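PDB 5YYL: major royal jelly protein 1 from Apis mellifera, which is the most abundant protein of royal jelly, binds sterols and probably nourishes developing larvae through its high content of essential amino acids. Local coordinates for residues F77-R82 with I121-L127; G297-D303 with L336-I341; E376-S382 with R401-V407. All coordinates share one frame; numbering follows the deposited sequence.

Contact 1 of 3, residues F77-R82 with I121-L127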
loop_
_atom_site.group_PDB
_atom_site.type_symbol
_atom_site.label_atom_id
_atom_site.label_comp_id
_atom_site.label_asym_id
_atom_site.label_seq_id
_atom_site.Cartn_x
_atom_site.Cartn_y
_atom_site.Cartn_z
ATOM N N PHE A 77 5.947 12.567 29.694
ATOM C CA PHE A 77 6.490 13.465 30.724
ATOM C C PHE A 77 6.630 12.741 32.048
ATOM O O PHE A 77 5.840 11.874 32.358
ATOM C CB PHE A 77 5.650 14.727 30.855
ATOM C CG PHE A 77 5.689 15.579 29.623
ATOM C CD1 PHE A 77 6.758 16.457 29.387
ATOM C CD2 PHE A 77 4.694 15.480 28.659
ATOM C CE1 PHE A 77 6.809 17.226 28.233
ATOM C CE2 PHE A 77 4.730 16.268 27.506
ATOM C CZ PHE A 77 5.790 17.144 27.298
ATOM N N VAL A 78 7.676 13.053 32.796
ATOM C CA VAL A 78 7.881 12.510 34.139
ATOM C C VAL A 78 8.398 13.646 34.994
ATOM O O VAL A 78 9.439 14.210 34.673
ATOM C CB VAL A 78 8.908 11.364 34.149
ATOM C CG1 VAL A 78 9.133 10.860 35.569
ATOM C CG2 VAL A 78 8.447 10.222 33.240
ATOM N N THR A 79 7.667 14.010 36.049
ATOM C CA THR A 79 8.075 15.120 36.915
ATOM C C THR A 79 8.679 14.585 38.191
ATOM O O THR A 79 8.201 13.600 38.741
ATOM C CB THR A 79 6.951 16.097 37.275
ATOM O OG1 THR A 79 6.074 15.505 38.238
ATOM C CG2 THR A 79 6.199 16.529 36.064
ATOM N N MET A 80 9.734 15.249 38.649
ATOM C CA MET A 80 10.459 14.799 39.821
ATOM C C MET A 80 10.334 15.828 40.953
ATOM O O MET A 80 10.464 17.059 40.732
ATOM C CB MET A 80 11.922 14.548 39.472
ATOM C CG MET A 80 12.527 13.372 40.226
ATOM S SD MET A 80 12.039 11.713 39.695
ATOM C CE MET A 80 11.876 11.937 37.921
ATOM N N LEU A 81 10.047 15.306 42.152
ATOM C CA LEU A 81 10.038 16.115 43.371
ATOM C C LEU A 81 11.451 16.619 43.589
ATOM O O LEU A 81 12.393 15.818 43.649
ATOM C CB LEU A 81 9.618 15.295 44.596
ATOM C CG LEU A 81 8.161 14.845 44.697
ATOM C CD1 LEU A 81 7.959 13.980 45.924
ATOM C CD2 LEU A 81 7.243 16.048 44.694
ATOM N N ARG A 82 11.589 17.936 43.708
ATOM C CA ARG A 82 12.907 18.573 43.798
ATOM C C ARG A 82 13.485 18.470 45.195
ATOM O O ARG A 82 13.368 19.380 45.996
ATOM C CB ARG A 82 12.843 20.035 43.360
ATOM C CG ARG A 82 14.192 20.721 43.311
ATOM C CD ARG A 82 15.013 20.325 42.078
ATOM N NE ARG A 82 14.561 21.117 40.942
ATOM C CZ ARG A 82 15.237 21.335 39.819
ATOM N NH1 ARG A 82 16.445 20.797 39.620
ATOM N NH2 ARG A 82 14.679 22.099 38.871
ATOM N N ILE A 121 10.984 26.882 36.978
ATOM C CA ILE A 121 10.693 25.523 37.510
ATOM C C ILE A 121 11.599 24.963 38.625
ATOM O O ILE A 121 12.674 24.421 38.380
ATOM C CB ILE A 121 10.429 24.464 36.400
ATOM C CG1 ILE A 121 9.648 25.099 35.227
ATOM C CG2 ILE A 121 9.672 23.269 36.987
ATOM C CD1 ILE A 121 8.990 24.142 34.267
ATOM N N VAL A 122 11.102 25.080 39.852
ATOM C CA VAL A 122 11.730 24.507 41.030
ATOM C C VAL A 122 11.287 23.071 41.167
ATOM O O VAL A 122 12.117 22.186 41.207
ATOM C CB VAL A 122 11.373 25.290 42.323
ATOM C CG1 VAL A 122 12.036 24.678 43.556
ATOM C CG2 VAL A 122 11.739 26.759 42.165
ATOM N N SER A 123 9.982 22.850 41.289
ATOM C CA SER A 123 9.423 21.502 41.488
ATOM C C SER A 123 8.067 21.338 40.786
ATOM O O SER A 123 7.023 21.705 41.343
ATOM C CB SER A 123 9.286 21.198 42.976
ATOM O OG SER A 123 8.901 19.851 43.156
ATOM N N ALA A 124 8.108 20.806 39.557
ATOM C CA ALA A 124 6.909 20.470 38.783
ATOM C C ALA A 124 6.121 19.385 39.519
ATOM O O ALA A 124 6.397 18.193 39.407
ATOM C CB ALA A 124 7.284 20.006 37.381
ATOM N N SER A 125 5.160 19.827 40.313
ATOM C CA SER A 125 4.379 18.952 41.160
ATOM C C SER A 125 3.395 18.130 40.319
ATOM O O SER A 125 3.277 16.926 40.519
ATOM C CB SER A 125 3.633 19.797 42.195
ATOM O OG SER A 125 2.992 18.982 43.148
ATOM N N LYS A 126 2.726 18.789 39.366
ATOM C CA LYS A 126 1.671 18.176 38.559
ATOM C C LYS A 126 1.620 18.768 37.154
ATOM O O LYS A 126 2.031 19.901 36.946
ATOM C CB LYS A 126 0.322 18.380 39.248
ATOM C CG LYS A 126 -0.402 17.108 39.664
ATOM C CD LYS A 126 0.283 16.397 40.821
ATOM C CE LYS A 126 -0.208 14.948 40.946
ATOM N NZ LYS A 126 0.717 14.142 41.795
ATOM N N LEU A 127 1.089 17.996 36.211
ATOM C CA LEU A 127 0.971 18.388 34.810
ATOM C C LEU A 127 -0.452 18.191 34.305
ATOM O O LEU A 127 -1.243 17.463 34.886
ATOM C CB LEU A 127 1.919 17.580 33.934
ATOM C CG LEU A 127 3.401 17.573 34.307
ATOM C CD1 LEU A 127 4.156 16.579 33.416
ATOM C CD2 LEU A 127 4.028 18.965 34.210
#
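The packing of one beta-propeller blade on the next is seen where strand 77-81 of one antiparallel sheet meets the entry to strand 124-127, the first strand of the following sheet. The short strands run 150° apart in direction, with axes 6.1 Å apart at closest approach, so side chains and loop carbonyls carry the contact instead of a shared ladder of backbone bonds. R82 provides its polar end. The side chain of R82 bends at chi2 (77°) and chi3 and sets the guanidinium edge-on to two successive carbonyls: NE gives V122 O a 2.7 Å bond, nearly straight at 177° and in both the guanidinium and carbonyl planes, while NH2 reaches I121 O at 3.1 Å by a more bent path. Further bonds from NH1 to V86 O and from NH2 to A113 O tie the same group to two loops, which should fix its rotation. The backbone N of R82 adds a weak bond of 3.3 Å to S123 OG, and T79 OG1 another weak one of 2.9 Å to A124 O. Beyond them the contact turns apolar: the methyl CG2 of T79 and the branched end of L127 meet tip to tip, and L127 CD1 lies 3.5 Å from F77 CB. D139, from strand 134-139, holds the V122 and S123 amides through its carboxylate. A buried apolar patch beside an arginine-bound loop thus joins two successive blades of a beta-propeller.

Contact 2 of 3, residues G297-D303 with L336-I341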
loop_
_atom_site.group_PDB
_atom_site.type_symbol
_atom_site.label_atom_id
_atom_site.label_comp_id
_atom_site.label_asym_id
_atom_site.label_seq_id
_atom_site.Cartn_x
_atom_site.Cartn_y
_atom_site.Cartn_z
ATOM N N GLY A 297 -21.115 14.686 47.456
ATOM C CA GLY A 297 -20.362 13.433 47.633
ATOM C C GLY A 297 -20.580 12.750 48.969
ATOM O O GLY A 297 -20.906 13.393 49.955
ATOM N N VAL A 298 -20.390 11.438 48.998
ATOM C CA VAL A 298 -20.556 10.642 50.212
ATOM C C VAL A 298 -19.299 10.753 51.076
ATOM O O VAL A 298 -18.199 10.950 50.560
ATOM C CB VAL A 298 -20.789 9.156 49.869
ATOM C CG1 VAL A 298 -21.101 8.366 51.123
ATOM C CG2 VAL A 298 -21.903 8.990 48.833
ATOM N N GLN A 299 -19.477 10.620 52.388
ATOM C CA GLN A 299 -18.366 10.516 53.348
ATOM C C GLN A 299 -18.185 9.066 53.804
ATOM O O GLN A 299 -19.146 8.297 53.856
ATOM C CB GLN A 299 -18.607 11.404 54.562
ATOM C CG GLN A 299 -17.345 11.660 55.371
ATOM C CD GLN A 299 -17.579 12.392 56.686
ATOM O OE1 GLN A 299 -16.702 12.388 57.564
ATOM N NE2 GLN A 299 -18.760 13.025 56.832
ATOM N N ASN A 300 -16.943 8.698 54.120
ATOM C CA ASN A 300 -16.596 7.359 54.595
ATOM C C ASN A 300 -17.113 6.241 53.678
ATOM O O ASN A 300 -17.407 5.136 54.139
ATOM C CB ASN A 300 -17.082 7.171 56.039
ATOM C CG ASN A 300 -16.567 8.265 56.975
ATOM O OD1 ASN A 300 -15.369 8.562 57.010
ATOM N ND2 ASN A 300 -17.475 8.870 57.732
ATOM N N ILE A 301 -17.199 6.530 52.378
ATOM C CA ILE A 301 -17.730 5.584 51.397
ATOM C C ILE A 301 -16.751 4.477 51.025
ATOM O O ILE A 301 -17.175 3.429 50.579
ATOM C CB ILE A 301 -18.219 6.285 50.109
ATOM C CG1 ILE A 301 -18.989 5.287 49.225
ATOM C CG2 ILE A 301 -17.070 6.938 49.337
ATOM C CD1 ILE A 301 -19.830 5.919 48.140
ATOM N N LEU A 302 -15.450 4.700 51.170
ATOM C CA LEU A 302 -14.433 3.664 50.869
ATOM C C LEU A 302 -13.924 3.058 52.170
ATOM O O LEU A 302 -13.995 3.676 53.227
ATOM C CB LEU A 302 -13.261 4.256 50.062
ATOM C CG LEU A 302 -13.622 5.124 48.853
ATOM C CD1 LEU A 302 -12.374 5.765 48.276
ATOM C CD2 LEU A 302 -14.346 4.304 47.804
ATOM N N ASP A 303 -13.400 1.842 52.090
ATOM C CA ASP A 303 -12.826 1.164 53.254
ATOM C C ASP A 303 -11.415 1.660 53.573
ATOM O O ASP A 303 -10.966 1.523 54.712
ATOM C CB ASP A 303 -12.799 -0.349 53.027
ATOM C CG ASP A 303 -14.192 -0.952 52.948
ATOM O OD1 ASP A 303 -14.997 -0.760 53.894
ATOM O OD2 ASP A 303 -14.497 -1.618 51.944
ATOM N N LEU A 336 -23.756 7.305 43.609
ATOM C CA LEU A 336 -22.548 7.215 44.382
ATOM C C LEU A 336 -22.808 6.446 45.658
ATOM O O LEU A 336 -23.260 7.018 46.646
ATOM C CB LEU A 336 -21.993 8.628 44.657
ATOM C CG LEU A 336 -20.575 8.752 45.213
ATOM C CD1 LEU A 336 -19.540 7.989 44.390
ATOM C CD2 LEU A 336 -20.212 10.222 45.296
ATOM N N GLU A 337 -22.541 5.145 45.620
ATOM C CA GLU A 337 -22.631 4.302 46.813
ATOM C C GLU A 337 -21.804 3.049 46.664
ATOM O O GLU A 337 -21.446 2.683 45.554
ATOM C CB GLU A 337 -24.090 3.949 47.146
ATOM C CG GLU A 337 -25.009 3.684 45.958
ATOM C CD GLU A 337 -26.480 3.538 46.357
ATOM O OE1 GLU A 337 -26.899 4.050 47.430
ATOM O OE2 GLU A 337 -27.231 2.915 45.578
ATOM N N ARG A 338 -21.566 2.379 47.790
ATOM C CA ARG A 338 -20.729 1.169 47.880
ATOM C C ARG A 338 -20.985 0.113 46.811
ATOM O O ARG A 338 -20.033 -0.412 46.249
ATOM C CB ARG A 338 -20.925 0.460 49.227
ATOM C CG ARG A 338 -20.597 1.242 50.474
ATOM C CD ARG A 338 -19.135 1.248 50.843
ATOM N NE ARG A 338 -18.667 -0.026 51.369
ATOM C CZ ARG A 338 -17.648 -0.179 52.220
ATOM N NH1 ARG A 338 -16.970 0.871 52.719
ATOM N NH2 ARG A 338 -17.326 -1.416 52.607
ATOM N N HIS A 339 -22.254 -0.207 46.535
ATOM C CA HIS A 339 -22.592 -1.265 45.557
ATOM C C HIS A 339 -22.287 -0.903 44.081
ATOM O O HIS A 339 -22.298 -1.781 43.207
ATOM C CB HIS A 339 -24.037 -1.781 45.747
ATOM C CG HIS A 339 -25.097 -0.969 45.059
ATOM N ND1 HIS A 339 -25.672 -1.358 43.864
ATOM C CD2 HIS A 339 -25.710 0.187 45.413
ATOM C CE1 HIS A 339 -26.578 -0.464 43.501
ATOM N NE2 HIS A 339 -26.619 0.484 44.424
ATOM N N ASN A 340 -22.002 0.372 43.819
ATOM C CA ASN A 340 -21.505 0.823 42.511
ATOM C C ASN A 340 -19.980 1.056 42.407
ATOM O O ASN A 340 -19.482 1.380 41.327
ATOM C CB ASN A 340 -22.265 2.091 42.114
ATOM C CG ASN A 340 -23.742 1.852 41.954
ATOM O OD1 ASN A 340 -24.165 0.739 41.638
ATOM N ND2 ASN A 340 -24.537 2.888 42.171
ATOM N N ILE A 341 -19.260 0.907 43.522
ATOM C CA ILE A 341 -17.806 0.990 43.571
ATOM C C ILE A 341 -17.220 -0.419 43.433
ATOM O O ILE A 341 -17.552 -1.305 44.218
ATOM C CB ILE A 341 -17.349 1.662 44.884
ATOM C CG1 ILE A 341 -17.800 3.116 44.849
ATOM C CG2 ILE A 341 -15.842 1.568 45.083
ATOM C CD1 ILE A 341 -17.750 3.826 46.178
#
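Successive bends at chi2 (-83°) and chi3 (-73°) carry the guanidinium of R338 from the short 3-10 turn 338-340 over to D303, whereas I301, with CG1 and CD1 fully extended, sends its terminal methyl toward the 336-341 segment, where it touches L336, E337 CA and I341. The carboxylate of D303 stands almost upright to the guanidinium, the two planes being 85° apart. Its OD1 lies at the guanidinium edge, 2.7 Å from R338 NH2 in a salt bridge and 2.8 Å from R338 NH1, a weak bond within the same salt bridge. NH1 also makes a weak 3.3 Å bond to I301 O, so the arginine links a charge and a backbone carbonyl of the same loop. Beneath this exposed ion pair, I301 CD1 touches I341 CD1 at 3.5 Å, and the two side chains cross obliquely. L302 meets I341 at about a right angle, CD2 to CD1 at 3.8 Å. At the far end V298 and L336 slide past each other in opposite directions, V298 CG2 being 3.9 Å from L336 CG. F319 of strand 316-321 lies against both L302 and I341, and W330 of strand 326-331 against L336. I301 rests on L275 of strand 275-279. The contact joins the loops after strand 295-298 and before strand 342-346, in successive antiparallel sheets, probably adjacent propeller blades.

Contact 3 of 3, residues E376-S382 with R401-V407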
loop_
_atom_site.group_PDB
_atom_site.type_symbol
_atom_site.label_atom_id
_atom_site.label_comp_id
_atom_site.label_asym_id
_atom_site.label_seq_id
_atom_site.Cartn_x
_atom_site.Cartn_y
_atom_site.Cartn_z
ATOM N N GLU A 376 -10.171 4.926 24.454
ATOM C CA GLU A 376 -9.610 5.454 25.700
ATOM C C GLU A 376 -8.733 4.442 26.409
ATOM O O GLU A 376 -9.110 3.280 26.537
ATOM C CB GLU A 376 -10.711 5.866 26.677
ATOM C CG GLU A 376 -11.290 7.241 26.414
ATOM C CD GLU A 376 -12.391 7.594 27.409
ATOM O OE1 GLU A 376 -12.307 8.739 27.970
ATOM O OE2 GLU A 376 -13.317 6.745 27.635
ATOM N N TYR A 377 -7.581 4.911 26.885
ATOM C CA TYR A 377 -6.658 4.121 27.699
ATOM C C TYR A 377 -6.115 4.934 28.858
ATOM O O TYR A 377 -6.049 6.165 28.793
ATOM C CB TYR A 377 -5.493 3.586 26.852
ATOM C CG TYR A 377 -4.632 4.623 26.166
ATOM C CD1 TYR A 377 -4.996 5.172 24.940
ATOM C CD2 TYR A 377 -3.417 5.025 26.725
ATOM C CE1 TYR A 377 -4.188 6.113 24.315
ATOM C CE2 TYR A 377 -2.591 5.964 26.092
ATOM C CZ TYR A 377 -2.980 6.509 24.903
ATOM O OH TYR A 377 -2.178 7.448 24.292
ATOM N N ILE A 378 -5.688 4.222 29.897
ATOM C CA ILE A 378 -5.258 4.840 31.145
ATOM C C ILE A 378 -3.767 4.621 31.369
ATOM O O ILE A 378 -3.275 3.532 31.113
ATOM C CB ILE A 378 -6.072 4.283 32.335
ATOM C CG1 ILE A 378 -5.938 5.174 33.561
ATOM C CG2 ILE A 378 -5.668 2.842 32.689
ATOM C CD1 ILE A 378 -6.871 4.765 34.674
ATOM N N LEU A 379 -3.066 5.669 31.815
ATOM C CA LEU A 379 -1.660 5.604 32.214
ATOM C C LEU A 379 -1.583 5.759 33.728
ATOM O O LEU A 379 -2.161 6.679 34.285
ATOM C CB LEU A 379 -0.886 6.760 31.568
ATOM C CG LEU A 379 -0.867 6.853 30.039
ATOM C CD1 LEU A 379 -0.375 8.212 29.583
ATOM C CD2 LEU A 379 -0.033 5.726 29.464
ATOM N N VAL A 380 -0.840 4.892 34.392
ATOM C CA VAL A 380 -0.768 4.876 35.855
ATOM C C VAL A 380 0.689 4.946 36.326
ATOM O O VAL A 380 1.479 4.072 35.996
ATOM C CB VAL A 380 -1.405 3.592 36.409
ATOM C CG1 VAL A 380 -1.393 3.601 37.927
ATOM C CG2 VAL A 380 -2.818 3.438 35.876
ATOM N N LEU A 381 1.042 5.992 37.079
ATOM C CA LEU A 381 2.332 6.064 37.774
ATOM C C LEU A 381 2.139 5.464 39.132
ATOM O O LEU A 381 1.298 5.914 39.905
ATOM C CB LEU A 381 2.846 7.499 37.957
ATOM C CG LEU A 381 4.133 7.625 38.793
ATOM C CD1 LEU A 381 5.293 6.913 38.121
ATOM C CD2 LEU A 381 4.492 9.080 39.025
ATOM N N SER A 382 2.934 4.448 39.417
ATOM C CA SER A 382 2.887 3.762 40.667
ATOM C C SER A 382 4.314 3.680 41.183
ATOM O O SER A 382 5.047 2.712 40.941
ATOM C CB SER A 382 2.294 2.402 40.419
ATOM O OG SER A 382 2.629 1.528 41.446
ATOM N N ARG A 401 6.973 2.640 38.265
ATOM C CA ARG A 401 6.364 1.986 37.107
ATOM C C ARG A 401 5.344 2.874 36.437
ATOM O O ARG A 401 4.543 3.493 37.107
ATOM C CB ARG A 401 5.658 0.720 37.561
ATOM C CG ARG A 401 6.552 -0.296 38.249
ATOM C CD ARG A 401 5.771 -1.565 38.501
ATOM N NE ARG A 401 6.617 -2.667 38.935
ATOM C CZ ARG A 401 7.161 -2.786 40.141
ATOM N NH1 ARG A 401 6.985 -1.847 41.079
ATOM N NH2 ARG A 401 7.908 -3.855 40.404
ATOM N N ILE A 402 5.374 2.936 35.113
ATOM C CA ILE A 402 4.263 3.499 34.353
ATOM C C ILE A 402 3.536 2.322 33.717
ATOM O O ILE A 402 4.063 1.684 32.822
ATOM C CB ILE A 402 4.728 4.475 33.267
ATOM C CG1 ILE A 402 5.387 5.701 33.915
ATOM C CG2 ILE A 402 3.546 4.871 32.382
ATOM C CD1 ILE A 402 5.986 6.698 32.928
ATOM N N MET A 403 2.343 2.027 34.209
ATOM C CA MET A 403 1.512 0.987 33.640
ATOM C C MET A 403 0.460 1.632 32.745
ATOM O O MET A 403 0.338 2.857 32.688
ATOM C CB MET A 403 0.864 0.159 34.727
ATOM C CG MET A 403 1.878 -0.567 35.592
ATOM S SD MET A 403 1.116 -1.147 37.116
ATOM C CE MET A 403 1.688 0.177 38.164
ATOM N N ASN A 404 -0.234 0.796 31.977
ATOM C CA ASN A 404 -1.323 1.268 31.136
ATOM C C ASN A 404 -2.289 0.155 30.819
ATOM O O ASN A 404 -2.020 -1.005 31.115
ATOM C CB ASN A 404 -0.822 1.988 29.852
ATOM C CG ASN A 404 -0.132 1.059 28.871
ATOM O OD1 ASN A 404 0.321 -0.045 29.231
ATOM N ND2 ASN A 404 -0.052 1.494 27.606
ATOM N N ALA A 405 -3.439 0.531 30.271
ATOM C CA ALA A 405 -4.498 -0.418 29.931
ATOM C C ALA A 405 -5.600 0.284 29.176
ATOM O O ALA A 405 -5.767 1.508 29.279
ATOM C CB ALA A 405 -5.068 -1.050 31.175
ATOM N N ASN A 406 -6.356 -0.500 28.414
ATOM C CA ASN A 406 -7.545 0.004 27.740
ATOM C C ASN A 406 -8.639 0.152 28.774
ATOM O O ASN A 406 -8.857 -0.758 29.570
ATOM C CB ASN A 406 -8.012 -0.954 26.654
ATOM C CG ASN A 406 -9.221 -0.442 25.923
ATOM O OD1 ASN A 406 -10.327 -0.902 26.136
ATOM N ND2 ASN A 406 -9.017 0.545 25.077
ATOM N N VAL A 407 -9.324 1.291 28.749
ATOM C CA VAL A 407 -10.325 1.606 29.757
ATOM C C VAL A 407 -11.474 0.606 29.678
ATOM O O VAL A 407 -11.835 0.010 30.702
ATOM C CB VAL A 407 -10.849 3.048 29.616
ATOM C CG1 VAL A 407 -12.146 3.257 30.393
ATOM C CG2 VAL A 407 -9.802 4.024 30.099
#
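Among the flat groups here, the amide of N406 comes nearest to the opposite strand: its ND2 is 3.1 Å from E376 O, but the angle is too poor for a hydrogen bond, and ND2 bonds instead to I430 O. Its OD1 accepts from E409 N, which makes N406 the N-cap of helix 407-411. The phenol of Y377 leads away from strand 401-406; it is CB that sits beside A405 O, while the side chain packs against K360, Q71 and L432. R401 extends its chain from CG to NE, toward a long, weak ion pair with E36.

The two strands themselves form a regular antiparallel ladder, their directions 158° apart. I378 and A405 are a hydrogen-bonded pair, with I378 N to A405 O at 2.8 Å, and V380 and M403 are another, joined by M403 N to V380 O at 2.8 Å and V380 N to M403 O at 2.9 Å. Past the last of these strand pairs, V407 N still bonds to E376 O at 3.0 Å, so the ladder runs directly into the helix start.

Y377, L379, L381, I402, N404 and N406 share one face. There L379 and N404 pass at a slant, L379 CD2 lying 3.8 Å from N404 CB, and Q71, P66 and I69 of strand 65-72 lie against this side. I378, V380, S382, R401, M403 and A405 share the other, where I378 CG2 is 4.2 Å from A405 CB; a bend at chi3 (-99°) turns the M403 methyl toward S382. Strand 33-37 from the start of the chain adds antiparallel to 400-406, a pairing of N- and C-terminal strands consistent with the Velcro closure of a beta-propeller.

In the fold
Along the chain the contacts follow in series and sample three parts of one propeller. Contact 1 joins the sheet beginning with strand 65-72 to the one beginning with strand 124-129; contact 2 joins the sheet running from strand 253-258 to strand 295-298 and the one from 306-311 to 342-346; contact 3 lies within the sheet that pairs late strands with 33-37. Contacts 1 and 2 are on opposite sides of the chain's centre, with centres 32 Å apart, and contacts 2 and 3 have centres 23 Å apart. Contacts 1 and 3 are closer neighbours, their nearest atoms about 4 Å apart, and strand 65-72 touches both. The probable ring closure thus lies close to contact 1, while the side chain of Y377 lies about 9 Å from a bound sterol.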